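Local structure of putative O-acetylhomoserine (Thiol)-lyase (Campylobacter jejuni, 4OC9) at residues N101-N106 and K147-E152; S105-G110 and F130-L135; E126-D131 and V141-T146. The protein probably uses pyridoxal 5'-phosphate to make homocysteine from O-acetylhomoserine and sulfide. All blocks are in the same frame, centred on the assembly; numbering follows the deposited sequence.

Contact 1: N101-N106 and K147-E152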
ATOM      1  N   ASN D 101       1.202   5.906  40.790  1.00 21.00           N
ATOM      2  CA  ASN D 101       0.725   4.554  40.647  1.00 21.74           C
ATOM      3  C   ASN D 101      -0.560   4.560  39.834  1.00 17.58           C
ATOM      4  O   ASN D 101      -1.212   5.603  39.664  1.00 13.82           O
ATOM      5  CB  ASN D 101       0.537   3.891  42.015  1.00 26.76           C
ATOM      6  CG  ASN D 101      -0.577   4.495  42.828  1.00 27.65           C
ATOM      7  OD1 ASN D 101      -1.742   4.192  42.613  1.00 29.33           O
ATOM      8  ND2 ASN D 101      -0.207   5.200  43.872  1.00 31.96           N
ATOM      9  N   VAL D 102      -0.888   3.391  39.303  1.00 15.78           N
ATOM     10  CA  VAL D 102      -2.096   3.234  38.513  1.00 15.75           C
ATOM     11  C   VAL D 102      -2.768   1.983  38.993  1.00 14.93           C
ATOM     12  O   VAL D 102      -2.100   1.003  39.331  1.00 14.87           O
ATOM     13  CB  VAL D 102      -1.841   3.118  36.977  1.00 15.72           C
ATOM     14  CG1 VAL D 102      -1.177   4.384  36.441  1.00 16.50           C
ATOM     15  CG2 VAL D 102      -0.970   1.907  36.645  1.00 16.23           C
ATOM     16  N   ALA D 103      -4.097   2.012  38.983  1.00 14.09           N
ATOM     17  CA  ALA D 103      -4.909   0.871  39.392  1.00 13.86           C
ATOM     18  C   ALA D 103      -5.356   0.128  38.131  1.00 15.26           C
ATOM     19  O   ALA D 103      -5.870   0.752  37.187  1.00 13.14           O
ATOM     20  CB  ALA D 103      -6.122   1.331  40.174  1.00 12.80           C
ATOM     21  N   TYR D 104      -5.203  -1.195  38.133  1.00 15.81           N
ATOM     22  CA  TYR D 104      -5.586  -1.964  36.972  1.00 17.49           C
ATOM     23  C   TYR D 104      -6.329  -3.262  37.298  1.00 16.76           C
ATOM     24  O   TYR D 104      -6.063  -3.927  38.283  1.00 21.80           O
ATOM     25  CB  TYR D 104      -4.331  -2.301  36.154  1.00 17.84           C
ATOM     26  CG  TYR D 104      -3.407  -3.333  36.794  1.00 19.08           C
ATOM     27  CD1 TYR D 104      -2.544  -2.999  37.833  1.00 20.25           C
ATOM     28  CD2 TYR D 104      -3.355  -4.628  36.305  1.00 19.44           C
ATOM     29  CE1 TYR D 104      -1.700  -3.948  38.401  1.00 18.40           C
ATOM     30  CE2 TYR D 104      -2.497  -5.567  36.844  1.00 18.56           C
ATOM     31  CZ  TYR D 104      -1.682  -5.222  37.898  1.00 18.49           C
ATOM     32  OH  TYR D 104      -0.849  -6.163  38.425  1.00 19.25           O
ATOM     33  N   SER D 105      -7.254  -3.606  36.436  1.00 15.66           N
ATOM     34  CA  SER D 105      -8.046  -4.813  36.571  1.00 16.40           C
ATOM     35  C   SER D 105      -7.198  -6.082  36.470  1.00 16.39           C
ATOM     36  O   SER D 105      -6.247  -6.171  35.680  1.00 20.67           O
ATOM     37  CB  SER D 105      -9.158  -4.836  35.486  1.00 16.51           C
ATOM     38  OG  SER D 105      -9.855  -6.059  35.489  1.00 15.58           O
ATOM     39  N   ASN D 106      -7.563  -7.062  37.277  1.00 18.20           N
ATOM     40  CA  ASN D 106      -6.870  -8.338  37.324  1.00 20.80           C
ATOM     41  C   ASN D 106      -7.308  -9.221  36.159  1.00 21.79           C
ATOM     42  O   ASN D 106      -6.812 -10.329  35.978  1.00 19.79           O
ATOM     43  CB  ASN D 106      -7.130  -9.057  38.648  1.00 25.91           C
ATOM     44  CG  ASN D 106      -8.597  -9.456  38.842  1.00 29.48           C
ATOM     45  OD1 ASN D 106      -9.527  -8.901  38.243  1.00 32.22           O
ATOM     46  ND2 ASN D 106      -8.807 -10.400  39.725  1.00 39.68           N
ATOM     47  N   LYS D 147      -3.080   7.764  39.517  1.00 20.13           N
ATOM     48  CA  LYS D 147      -3.464   8.619  38.372  1.00 23.08           C
ATOM     49  C   LYS D 147      -4.430   8.027  37.328  1.00 23.03           C
ATOM     50  O   LYS D 147      -4.939   8.754  36.473  1.00 21.80           O
ATOM     51  CB  LYS D 147      -2.198   9.027  37.646  1.00 22.65           C
ATOM     52  CG  LYS D 147      -1.159   9.620  38.559  1.00 23.39           C
ATOM     53  CD  LYS D 147      -1.693  10.783  39.368  1.00 27.21           C
ATOM     54  CE  LYS D 147      -0.555  11.446  40.119  1.00 33.03           C
ATOM     55  NZ  LYS D 147      -1.110  12.482  41.010  1.00 37.09           N
ATOM     56  N   ALA D 148      -4.654   6.715  37.379  1.00 22.20           N
ATOM     57  CA  ALA D 148      -5.556   6.087  36.421  1.00 20.96           C
ATOM     58  C   ALA D 148      -6.117   4.761  36.925  1.00 20.32           C
ATOM     59  O   ALA D 148      -5.497   4.063  37.741  1.00 20.17           O
ATOM     60  CB  ALA D 148      -4.852   5.876  35.090  1.00 21.87           C
ATOM     61  N   ILE D 149      -7.321   4.468  36.450  1.00 20.11           N
ATOM     62  CA  ILE D 149      -8.066   3.241  36.769  1.00 19.81           C
ATOM     63  C   ILE D 149      -8.296   2.581  35.399  1.00 21.15           C
ATOM     64  O   ILE D 149      -9.053   3.109  34.572  1.00 18.06           O
ATOM     65  CB  ILE D 149      -9.364   3.537  37.492  1.00 19.47           C
ATOM     66  CG1 ILE D 149      -9.041   4.160  38.869  1.00 20.41           C
ATOM     67  CG2 ILE D 149     -10.129   2.248  37.662  1.00 20.03           C
ATOM     68  CD1 ILE D 149     -10.241   4.615  39.674  1.00 21.12           C
ATOM     69  N   PHE D 150      -7.597   1.462  35.172  1.00 19.57           N
ATOM     70  CA  PHE D 150      -7.643   0.757  33.912  1.00 20.02           C
ATOM     71  C   PHE D 150      -8.343  -0.568  33.941  1.00 20.89           C
ATOM     72  O   PHE D 150      -8.097  -1.378  34.827  1.00 21.06           O
ATOM     73  CB  PHE D 150      -6.215   0.508  33.441  1.00 20.98           C
ATOM     74  CG  PHE D 150      -6.127  -0.057  32.049  1.00 20.53           C
ATOM     75  CD1 PHE D 150      -6.198  -1.421  31.830  1.00 20.90           C
ATOM     76  CD2 PHE D 150      -5.961   0.785  30.960  1.00 20.55           C
ATOM     77  CE1 PHE D 150      -6.140  -1.931  30.553  1.00 18.39           C
ATOM     78  CE2 PHE D 150      -5.899   0.270  29.677  1.00 19.57           C
ATOM     79  CZ  PHE D 150      -5.995  -1.089  29.478  1.00 17.49           C
ATOM     80  N   PHE D 151      -9.206  -0.777  32.949  1.00 17.13           N
ATOM     81  CA  PHE D 151      -9.955  -2.020  32.847  1.00 16.97           C
ATOM     82  C   PHE D 151     -10.486  -2.220  31.433  1.00 16.80           C
ATOM     83  O   PHE D 151     -10.446  -1.303  30.599  1.00 16.96           O
ATOM     84  CB  PHE D 151     -11.155  -1.997  33.781  1.00 16.47           C
ATOM     85  CG  PHE D 151     -12.192  -0.992  33.396  1.00 15.03           C
ATOM     86  CD1 PHE D 151     -12.064   0.321  33.769  1.00 15.67           C
ATOM     87  CD2 PHE D 151     -13.316  -1.371  32.714  1.00 15.81           C
ATOM     88  CE1 PHE D 151     -13.043   1.245  33.451  1.00 17.05           C
ATOM     89  CE2 PHE D 151     -14.302  -0.451  32.381  1.00 16.23           C
ATOM     90  CZ  PHE D 151     -14.160   0.866  32.745  1.00 15.06           C
ATOM     91  N   GLU D 152     -10.972  -3.422  31.174  1.00 15.68           N
ATOM     92  CA  GLU D 152     -11.538  -3.765  29.877  1.00 15.98           C
ATOM     93  C   GLU D 152     -13.059  -3.901  30.037  1.00 17.33           C
ATOM     94  O   GLU D 152     -13.558  -4.327  31.096  1.00 20.66           O
ATOM     95  CB  GLU D 152     -10.921  -5.034  29.317  1.00 16.73           C
ATOM     96  CG  GLU D 152      -9.468  -4.871  28.924  1.00 18.54           C
ATOM     97  CD  GLU D 152      -8.785  -6.138  28.413  1.00 19.16           C
ATOM     98  OE1 GLU D 152      -9.468  -7.165  28.252  1.00 24.49           O
ATOM     99  OE2 GLU D 152      -7.545  -6.104  28.228  1.00 17.46           O
TER
HETATM  100  O   HOH W   1     -11.069  -5.979  33.024  1.00 13.20           O
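Y104 and F150 sit side by side on one face of two parallel strands, 101-105 and 146-152, and meet only at their roots, CB to CB at 4.3 Å. Their rings then part: Y104 CG lies between its backbone N and carbonyl carbon (chi1 71°), whereas F150 CG is anti to its N (chi1 -172°). Helix 110-119 receives both, Y104 against I116 and S117, F150 against T112. V102 and A148 share that face, V102 CG1 reaching A148 CB at 4.2 Å. On the other face, A103 CB lies 4.3 Å from I149 CG1. Near the strand ends S105 CB meets F151 CB at 3.9 Å. Backbone bonds tie the strands from K147 N to N101 O through to S105 N to F150 O; the shortest joins F150 N to A103 O at 2.7 Å. At the C-terminal ends a water stands 2.7 Å from S105 OG and accepts from E152 N, while S105 OG also takes the N-H of K107. Every touching residue is buried, and in its middle the contact is apolar, meeting mainly through CB atoms and short aliphatic branches; four backbone bonds carry the polar pairing, and polar side-chain contacts gather at the strand ends.

Contact 2: S105-G110 and F130-L135; sequences SNKIYG and FDIDDL
S105 lies over the ring of F130 where adjacent parallel strands 101-105 and 126-130 of the PLP-enzyme alpha/beta domain run out, at their C-terminal ends, into loops shaped by an ST turn and an Asx turn. The contact is CH-pi: S105 CA stands 4.1 Å from the ring centroid, over one face and offset toward the rim. F130 CG lies between its backbone N and carbonyl carbon (chi1 73°), and the ring comes back under S105 CA; L138 and S137 of helix 136-141 also touch this side chain. The hydroxyl of S105 accepts from K107 N in the ST turn, and I132 CG2 presses close to it, 3.1 Å from S105 OG.

One residue on, N106 crosses D131 obliquely, amide and carboxylate planes 54° apart. N106 ND2 and D131 OD1 stay 3.7 Å apart, so the pair packs without a hydrogen bond; the backbone supplies a weak one, from N106 N to F130 O. D131 OD1 is used within its own loop, where D133 N approaches from above the carboxylate plane in the Asx turn. A type I turn from D131 to D134 presents D133 to the facing loop.

K107 is extended beyond CG, its CD passing 4.3 Å from I132 CD1, and its side chain crosses that of D133 at about a right angle. Q158 OE1 and Y326 OH also bind this ammonium, and Y326 OH bonds D133 OD2, so the ion pair belongs to a wider polar cluster. The salt bridge itself spans 3.0 Å, with K107 NZ nearly in line with the C-O bond of D133 OD2.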
ATOM      1  N   SER D 105      -7.254  -3.606  36.436  1.00 15.66           N
ATOM      2  CA  SER D 105      -8.046  -4.813  36.571  1.00 16.40           C
ATOM      3  C   SER D 105      -7.198  -6.082  36.470  1.00 16.39           C
ATOM      4  O   SER D 105      -6.247  -6.171  35.680  1.00 20.67           O
ATOM      5  CB  SER D 105      -9.158  -4.836  35.486  1.00 16.51           C
ATOM      6  OG  SER D 105      -9.855  -6.059  35.489  1.00 15.58           O
ATOM      7  N   ASN D 106      -7.563  -7.062  37.277  1.00 18.20           N
ATOM      8  CA  ASN D 106      -6.870  -8.338  37.324  1.00 20.80           C
ATOM      9  C   ASN D 106      -7.308  -9.221  36.159  1.00 21.79           C
ATOM     10  O   ASN D 106      -6.812 -10.329  35.978  1.00 19.79           O
ATOM     11  CB  ASN D 106      -7.130  -9.057  38.648  1.00 25.91           C
ATOM     12  CG  ASN D 106      -8.597  -9.456  38.842  1.00 29.48           C
ATOM     13  OD1 ASN D 106      -9.527  -8.901  38.243  1.00 32.22           O
ATOM     14  ND2 ASN D 106      -8.807 -10.400  39.725  1.00 39.68           N
ATOM     15  N   LYS D 107      -8.289  -8.748  35.397  1.00 22.74           N
ATOM     16  CA  LYS D 107      -8.778  -9.503  34.237  1.00 22.86           C
ATOM     17  C   LYS D 107      -8.644  -8.678  32.930  1.00 22.07           C
ATOM     18  O   LYS D 107      -9.589  -8.013  32.503  1.00 17.50           O
ATOM     19  CB  LYS D 107     -10.210  -9.996  34.438  1.00 23.25           C
ATOM     20  CG  LYS D 107     -10.347 -10.924  35.627  1.00 23.12           C
ATOM     21  CD  LYS D 107     -11.720 -11.545  35.740  1.00 23.26           C
ATOM     22  CE  LYS D 107     -11.779 -12.363  36.996  1.00 22.43           C
ATOM     23  NZ  LYS D 107     -13.040 -13.126  37.088  1.00 24.33           N
ATOM     24  N   ILE D 108      -7.435  -8.721  32.365  1.00 19.63           N
ATOM     25  CA  ILE D 108      -7.116  -8.016  31.138  1.00 17.92           C
ATOM     26  C   ILE D 108      -6.172  -8.792  30.228  1.00 19.23           C
ATOM     27  O   ILE D 108      -5.695  -9.878  30.575  1.00 16.13           O
ATOM     28  CB  ILE D 108      -6.465  -6.660  31.395  1.00 16.73           C
ATOM     29  CG1 ILE D 108      -5.133  -6.843  32.140  1.00 17.77           C
ATOM     30  CG2 ILE D 108      -7.434  -5.769  32.141  1.00 18.30           C
ATOM     31  CD1 ILE D 108      -4.401  -5.548  32.445  1.00 18.24           C
ATOM     32  N   TYR D 109      -5.932  -8.197  29.058  1.00 19.77           N
ATOM     33  CA  TYR D 109      -5.056  -8.750  28.067  1.00 21.98           C
ATOM     34  C   TYR D 109      -3.682  -8.929  28.672  1.00 18.67           C
ATOM     35  O   TYR D 109      -3.152  -8.026  29.304  1.00 20.06           O
ATOM     36  CB  TYR D 109      -5.060  -7.866  26.790  1.00 25.18           C
ATOM     37  CG  TYR D 109      -4.039  -8.274  25.763  1.00 25.73           C
ATOM     38  CD1 TYR D 109      -4.159  -9.461  25.064  1.00 25.75           C
ATOM     39  CD2 TYR D 109      -2.991  -7.417  25.431  1.00 28.88           C
ATOM     40  CE1 TYR D 109      -3.224  -9.827  24.107  1.00 30.96           C
ATOM     41  CE2 TYR D 109      -2.054  -7.762  24.471  1.00 31.46           C
ATOM     42  CZ  TYR D 109      -2.164  -8.966  23.806  1.00 31.94           C
ATOM     43  OH  TYR D 109      -1.220  -9.296  22.854  1.00 28.69           O
ATOM     44  N   GLY D 110      -3.133 -10.122  28.472  1.00 17.83           N
ATOM     45  CA  GLY D 110      -1.819 -10.504  28.986  1.00 16.10           C
ATOM     46  C   GLY D 110      -0.725  -9.503  28.721  1.00 16.39           C
ATOM     47  O   GLY D 110       0.085  -9.184  29.610  1.00 16.25           O
ATOM     48  N   PHE D 130      -6.511  -4.850  41.039  1.00 22.66           N
ATOM     49  CA  PHE D 130      -7.788  -4.806  41.769  1.00 22.10           C
ATOM     50  C   PHE D 130      -8.671  -5.814  41.059  1.00 23.18           C
ATOM     51  O   PHE D 130      -8.423  -6.164  39.897  1.00 23.17           O
ATOM     52  CB  PHE D 130      -8.456  -3.420  41.878  1.00 20.74           C
ATOM     53  CG  PHE D 130      -9.065  -2.910  40.597  1.00 20.83           C
ATOM     54  CD1 PHE D 130      -8.328  -2.168  39.708  1.00 20.42           C
ATOM     55  CD2 PHE D 130     -10.415  -3.145  40.322  1.00 19.48           C
ATOM     56  CE1 PHE D 130      -8.910  -1.686  38.554  1.00 21.95           C
ATOM     57  CE2 PHE D 130     -11.006  -2.653  39.181  1.00 19.27           C
ATOM     58  CZ  PHE D 130     -10.247  -1.930  38.284  1.00 22.08           C
ATOM     59  N   ASP D 131      -9.680  -6.290  41.777  1.00 22.35           N
ATOM     60  CA  ASP D 131     -10.603  -7.268  41.259  1.00 26.27           C
ATOM     61  C   ASP D 131     -11.884  -6.572  40.752  1.00 26.65           C
ATOM     62  O   ASP D 131     -12.608  -5.947  41.547  1.00 23.25           O
ATOM     63  CB  ASP D 131     -10.924  -8.261  42.388  1.00 26.13           C
ATOM     64  CG  ASP D 131     -11.849  -9.412  41.957  1.00 27.80           C
ATOM     65  OD1 ASP D 131     -12.231  -9.558  40.763  1.00 22.33           O
ATOM     66  OD2 ASP D 131     -12.194 -10.199  42.862  1.00 32.50           O
ATOM     67  N   ILE D 132     -12.167  -6.686  39.453  1.00 23.65           N
ATOM     68  CA  ILE D 132     -13.377  -6.057  38.904  1.00 25.07           C
ATOM     69  C   ILE D 132     -14.638  -6.653  39.499  1.00 25.56           C
ATOM     70  O   ILE D 132     -15.697  -6.043  39.416  1.00 28.94           O
ATOM     71  CB  ILE D 132     -13.601  -6.191  37.385  1.00 28.91           C
ATOM     72  CG1 ILE D 132     -13.374  -7.638  37.013  1.00 32.36           C
ATOM     73  CG2 ILE D 132     -12.670  -5.326  36.597  1.00 29.01           C
ATOM     74  CD1 ILE D 132     -14.182  -8.005  35.805  1.00 38.65           C
ATOM     75  N   ASP D 133     -14.550  -7.875  40.013  1.00 25.72           N
ATOM     76  CA  ASP D 133     -15.708  -8.545  40.617  1.00 25.84           C
ATOM     77  C   ASP D 133     -15.958  -8.144  42.063  1.00 26.27           C
ATOM     78  O   ASP D 133     -16.977  -8.480  42.615  1.00 33.01           O
ATOM     79  CB  ASP D 133     -15.553 -10.061  40.522  1.00 28.88           C
ATOM     80  CG  ASP D 133     -15.675 -10.579  39.093  1.00 31.49           C
ATOM     81  OD1 ASP D 133     -16.430  -9.979  38.310  1.00 31.83           O
ATOM     82  OD2 ASP D 133     -15.076 -11.636  38.781  1.00 38.49           O
ATOM     83  N   ASP D 134     -15.038  -7.399  42.663  1.00 28.40           N
ATOM     84  CA  ASP D 134     -15.168  -6.953  44.043  1.00 25.72           C
ATOM     85  C   ASP D 134     -14.541  -5.546  44.136  1.00 21.41           C
ATOM     86  O   ASP D 134     -13.414  -5.376  44.590  1.00 15.12           O
ATOM     87  CB  ASP D 134     -14.427  -7.930  44.965  1.00 31.73           C
ATOM     88  CG  ASP D 134     -14.537  -7.552  46.431  1.00 33.05           C
ATOM     89  OD1 ASP D 134     -15.422  -6.731  46.789  1.00 30.61           O
ATOM     90  OD2 ASP D 134     -13.727  -8.095  47.211  1.00 41.44           O
ATOM     91  N   LEU D 135     -15.325  -4.553  43.764  1.00 20.92           N
ATOM     92  CA  LEU D 135     -14.865  -3.181  43.734  1.00 22.54           C
ATOM     93  C   LEU D 135     -14.357  -2.551  44.996  1.00 27.50           C
ATOM     94  O   LEU D 135     -13.671  -1.528  44.931  1.00 31.08           O
ATOM     95  CB  LEU D 135     -15.864  -2.291  42.980  1.00 24.94           C
ATOM     96  CG  LEU D 135     -16.057  -2.711  41.498  1.00 25.70           C
ATOM     97  CD1 LEU D 135     -17.077  -1.825  40.803  1.00 27.27           C
ATOM     98  CD2 LEU D 135     -14.741  -2.694  40.709  1.00 27.22           C
TER

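Contact 3: E126-D131 and V141-T146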
ATOM      1  N   GLU D 126       4.334   2.628  39.528  1.00 20.15           N
ATOM      2  CA  GLU D 126       3.837   1.504  40.292  1.00 22.55           C
ATOM      3  C   GLU D 126       2.473   1.048  39.806  1.00 23.62           C
ATOM      4  O   GLU D 126       1.617   1.871  39.469  1.00 24.00           O
ATOM      5  CB  GLU D 126       3.726   1.915  41.777  1.00 24.74           C
ATOM      6  CG  GLU D 126       3.193   0.832  42.708  1.00 28.47           C
ATOM      7  CD  GLU D 126       3.022   1.285  44.170  1.00 31.05           C
ATOM      8  OE1 GLU D 126       3.515   2.380  44.524  1.00 28.61           O
ATOM      9  OE2 GLU D 126       2.388   0.534  44.967  1.00 30.03           O
ATOM     10  N   ALA D 127       2.263  -0.261  39.813  1.00 22.81           N
ATOM     11  CA  ALA D 127       0.991  -0.833  39.399  1.00 23.83           C
ATOM     12  C   ALA D 127       0.312  -1.532  40.580  1.00 25.34           C
ATOM     13  O   ALA D 127       0.962  -2.262  41.329  1.00 26.47           O
ATOM     14  CB  ALA D 127       1.185  -1.818  38.268  1.00 22.93           C
ATOM     15  N   ARG D 128      -0.990  -1.290  40.732  1.00 26.05           N
ATOM     16  CA  ARG D 128      -1.795  -1.879  41.806  1.00 29.53           C
ATOM     17  C   ARG D 128      -3.038  -2.564  41.249  1.00 26.15           C
ATOM     18  O   ARG D 128      -3.974  -1.911  40.831  1.00 22.88           O
ATOM     19  CB  ARG D 128      -2.221  -0.810  42.827  1.00 31.74           C
ATOM     20  CG  ARG D 128      -1.047  -0.121  43.509  1.00 34.20           C
ATOM     21  CD  ARG D 128      -1.518   0.952  44.468  1.00 36.90           C
ATOM     22  NE  ARG D 128      -0.391   1.671  45.067  1.00 40.96           N
ATOM     23  CZ  ARG D 128      -0.520   2.699  45.898  1.00 41.72           C
ATOM     24  NH1 ARG D 128      -1.729   3.147  46.237  1.00 46.56           N
ATOM     25  NH2 ARG D 128       0.556   3.290  46.381  1.00 41.56           N
ATOM     26  N   GLU D 129      -3.010  -3.890  41.294  1.00 25.03           N
ATOM     27  CA  GLU D 129      -4.074  -4.743  40.843  1.00 23.91           C
ATOM     28  C   GLU D 129      -5.360  -4.621  41.675  1.00 24.19           C
ATOM     29  O   GLU D 129      -5.325  -4.269  42.859  1.00 23.89           O
ATOM     30  CB  GLU D 129      -3.615  -6.188  40.992  1.00 27.77           C
ATOM     31  CG  GLU D 129      -4.557  -7.255  40.447  1.00 35.16           C
ATOM     32  CD  GLU D 129      -4.119  -8.668  40.829  1.00 39.40           C
ATOM     33  OE1 GLU D 129      -4.536  -9.680  40.200  1.00 48.31           O
ATOM     34  OE2 GLU D 129      -3.335  -8.774  41.781  1.00 45.01           O
ATOM     35  N   PHE D 130      -6.511  -4.850  41.039  1.00 22.66           N
ATOM     36  CA  PHE D 130      -7.788  -4.806  41.769  1.00 22.10           C
ATOM     37  C   PHE D 130      -8.671  -5.814  41.059  1.00 23.18           C
ATOM     38  O   PHE D 130      -8.423  -6.164  39.897  1.00 23.17           O
ATOM     39  CB  PHE D 130      -8.456  -3.420  41.878  1.00 20.74           C
ATOM     40  CG  PHE D 130      -9.065  -2.910  40.597  1.00 20.83           C
ATOM     41  CD1 PHE D 130      -8.328  -2.168  39.708  1.00 20.42           C
ATOM     42  CD2 PHE D 130     -10.415  -3.145  40.322  1.00 19.48           C
ATOM     43  CE1 PHE D 130      -8.910  -1.686  38.554  1.00 21.95           C
ATOM     44  CE2 PHE D 130     -11.006  -2.653  39.181  1.00 19.27           C
ATOM     45  CZ  PHE D 130     -10.247  -1.930  38.284  1.00 22.08           C
ATOM     46  N   ASP D 131      -9.680  -6.290  41.777  1.00 22.35           N
ATOM     47  CA  ASP D 131     -10.603  -7.268  41.259  1.00 26.27           C
ATOM     48  C   ASP D 131     -11.884  -6.572  40.752  1.00 26.65           C
ATOM     49  O   ASP D 131     -12.608  -5.947  41.547  1.00 23.25           O
ATOM     50  CB  ASP D 131     -10.924  -8.261  42.388  1.00 26.13           C
ATOM     51  CG  ASP D 131     -11.849  -9.412  41.957  1.00 27.80           C
ATOM     52  OD1 ASP D 131     -12.231  -9.558  40.763  1.00 22.33           O
ATOM     53  OD2 ASP D 131     -12.194 -10.199  42.862  1.00 32.50           O
ATOM     54  N   VAL D 141      -6.788   0.195  47.073  1.00 29.12           N
ATOM     55  CA  VAL D 141      -5.489   0.529  46.489  1.00 27.12           C
ATOM     56  C   VAL D 141      -5.332   1.984  46.056  1.00 27.91           C
ATOM     57  O   VAL D 141      -4.234   2.398  45.660  1.00 31.71           O
ATOM     58  CB  VAL D 141      -5.121  -0.408  45.326  1.00 31.62           C
ATOM     59  CG1 VAL D 141      -4.964  -1.839  45.841  1.00 30.76           C
ATOM     60  CG2 VAL D 141      -6.132  -0.311  44.176  1.00 29.29           C
ATOM     61  N   ILE D 142      -6.388   2.782  46.172  1.00 25.28           N
ATOM     62  CA  ILE D 142      -6.322   4.195  45.785  1.00 24.37           C
ATOM     63  C   ILE D 142      -5.709   5.133  46.811  1.00 25.99           C
ATOM     64  O   ILE D 142      -5.986   5.019  48.014  1.00 31.24           O
ATOM     65  CB  ILE D 142      -7.726   4.729  45.466  1.00 24.74           C
ATOM     66  CG1 ILE D 142      -8.273   4.012  44.217  1.00 25.42           C
ATOM     67  CG2 ILE D 142      -7.691   6.224  45.203  1.00 24.34           C
ATOM     68  CD1 ILE D 142      -9.668   4.424  43.807  1.00 25.92           C
ATOM     69  N   ASP D 143      -4.851   6.034  46.337  1.00 27.52           N
ATOM     70  CA  ASP D 143      -4.215   7.051  47.199  1.00 29.82           C
ATOM     71  C   ASP D 143      -4.143   8.343  46.353  1.00 31.95           C
ATOM     72  O   ASP D 143      -4.658   8.372  45.227  1.00 38.67           O
ATOM     73  CB  ASP D 143      -2.888   6.614  47.833  1.00 28.31           C
ATOM     74  CG  ASP D 143      -1.776   6.472  46.850  1.00 34.29           C
ATOM     75  OD1 ASP D 143      -1.797   7.154  45.802  1.00 37.31           O
ATOM     76  OD2 ASP D 143      -0.804   5.760  47.178  1.00 39.17           O
ATOM     77  N   GLN D 144      -3.483   9.384  46.830  1.00 26.83           N
ATOM     78  CA  GLN D 144      -3.450  10.637  46.080  1.00 28.49           C
ATOM     79  C   GLN D 144      -2.495  10.603  44.897  1.00 25.20           C
ATOM     80  O   GLN D 144      -2.440  11.568  44.105  1.00 21.30           O
ATOM     81  CB  GLN D 144      -3.038  11.785  46.999  1.00 36.35           C
ATOM     82  CG  GLN D 144      -3.341  13.200  46.418  1.00 44.11           C
ATOM     83  CD  GLN D 144      -4.835  13.523  46.400  1.00 46.51           C
ATOM     84  OE1 GLN D 144      -5.621  12.825  47.025  1.00 37.45           O
ATOM     85  NE2 GLN D 144      -5.214  14.640  45.765  1.00 54.27           N
ATOM     86  N   ASN D 145      -1.716   9.525  44.813  1.00 23.13           N
ATOM     87  CA  ASN D 145      -0.748   9.321  43.730  1.00 23.29           C
ATOM     88  C   ASN D 145      -1.287   8.431  42.594  1.00 23.47           C
ATOM     89  O   ASN D 145      -0.622   8.248  41.567  1.00 26.99           O
ATOM     90  CB  ASN D 145       0.544   8.737  44.271  1.00 22.65           C
ATOM     91  CG  ASN D 145       1.262   9.688  45.198  1.00 25.93           C
ATOM     92  OD1 ASN D 145       1.234  10.917  45.014  1.00 25.55           O
ATOM     93  ND2 ASN D 145       1.952   9.122  46.180  1.00 25.72           N
ATOM     94  N   THR D 146      -2.481   7.886  42.800  1.00 22.25           N
ATOM     95  CA  THR D 146      -3.136   7.038  41.823  1.00 20.18           C
ATOM     96  C   THR D 146      -3.624   7.952  40.713  1.00 19.66           C
ATOM     97  O   THR D 146      -4.514   8.795  40.918  1.00 18.36           O
ATOM     98  CB  THR D 146      -4.314   6.268  42.434  1.00 19.73           C
ATOM     99  OG1 THR D 146      -3.847   5.438  43.507  1.00 19.85           O
ATOM    100  CG2 THR D 146      -4.984   5.391  41.354  1.00 20.30           C
TER
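V141 packs against R128, CB to CB at 3.8 Å, the two side chains lying alongside but running opposite ways. Its CG1 turns to the strand backbone, 3.9 Å from E129 O. The carbonyl of V141 is the firmer hold: R128 NH1 donates to V141 O at 2.7 Å, and this oxygen lies practically in the guanidinium plane.

The CB of I142 points away from the strand, and the side chain touches I170 and H174 of helix 164-174 and I176. D143 then brings the chain back to R128. Its CG lies between the backbone N and carbonyl carbon (chi1 69°), and the carboxylate stands nearly upright to the guanidinium, the planes 82° apart. OD2 alone is pinched between the two terminal nitrogens: R128 NH2 to D143 OD2 is 2.9 Å, and the bond from NH1 is weak. The third guanidinium donor, R128 NE, bonds E126 OE2 at 3.0 Å, so the arginine links two acids and probably offsets much of their negative charge.

Past Q144, N145 N donates to D143 OD1 at 2.6 Å, closing an Asx turn inside the type I turn from D143 to T146; D143 OD1 also receives N101 ND2. T146 OG1 accepts from D143 N and bonds N101 OD1; the amide of N101 thus meets both ends of the turn.

A three-residue salt-bridge network thus ties strand 126-130 to the loop that returns from helix 136-141 to strand 146-152. The strand-helix-strand connection is a right-handed beta-alpha-beta crossover, as expected in the large domain of a fold-type I PLP enzyme.

How the contacts relate
Contact 3 is nested within the loop closed by contact 1, and all three gather round strands 146-152, 101-105 and 126-130, the last an outermost strand of the sheet within this chain. Contact 1 is core, two interior strands joined by backbone bonds and apolar side chains. Contact 2 shares S105 and N106 with it and continues past the strand ends, where buried packing gives way to a partly exposed ion pair; E152 of contact 1 bonds Y109 N of contact 2. Contact 3, on the surface, starts from strand 126-130 and relies on charge. It shares F130 and D131 with contact 2, while N101 links contact 1 to its loop. Moving outward, apolar packing yields to salt bridges.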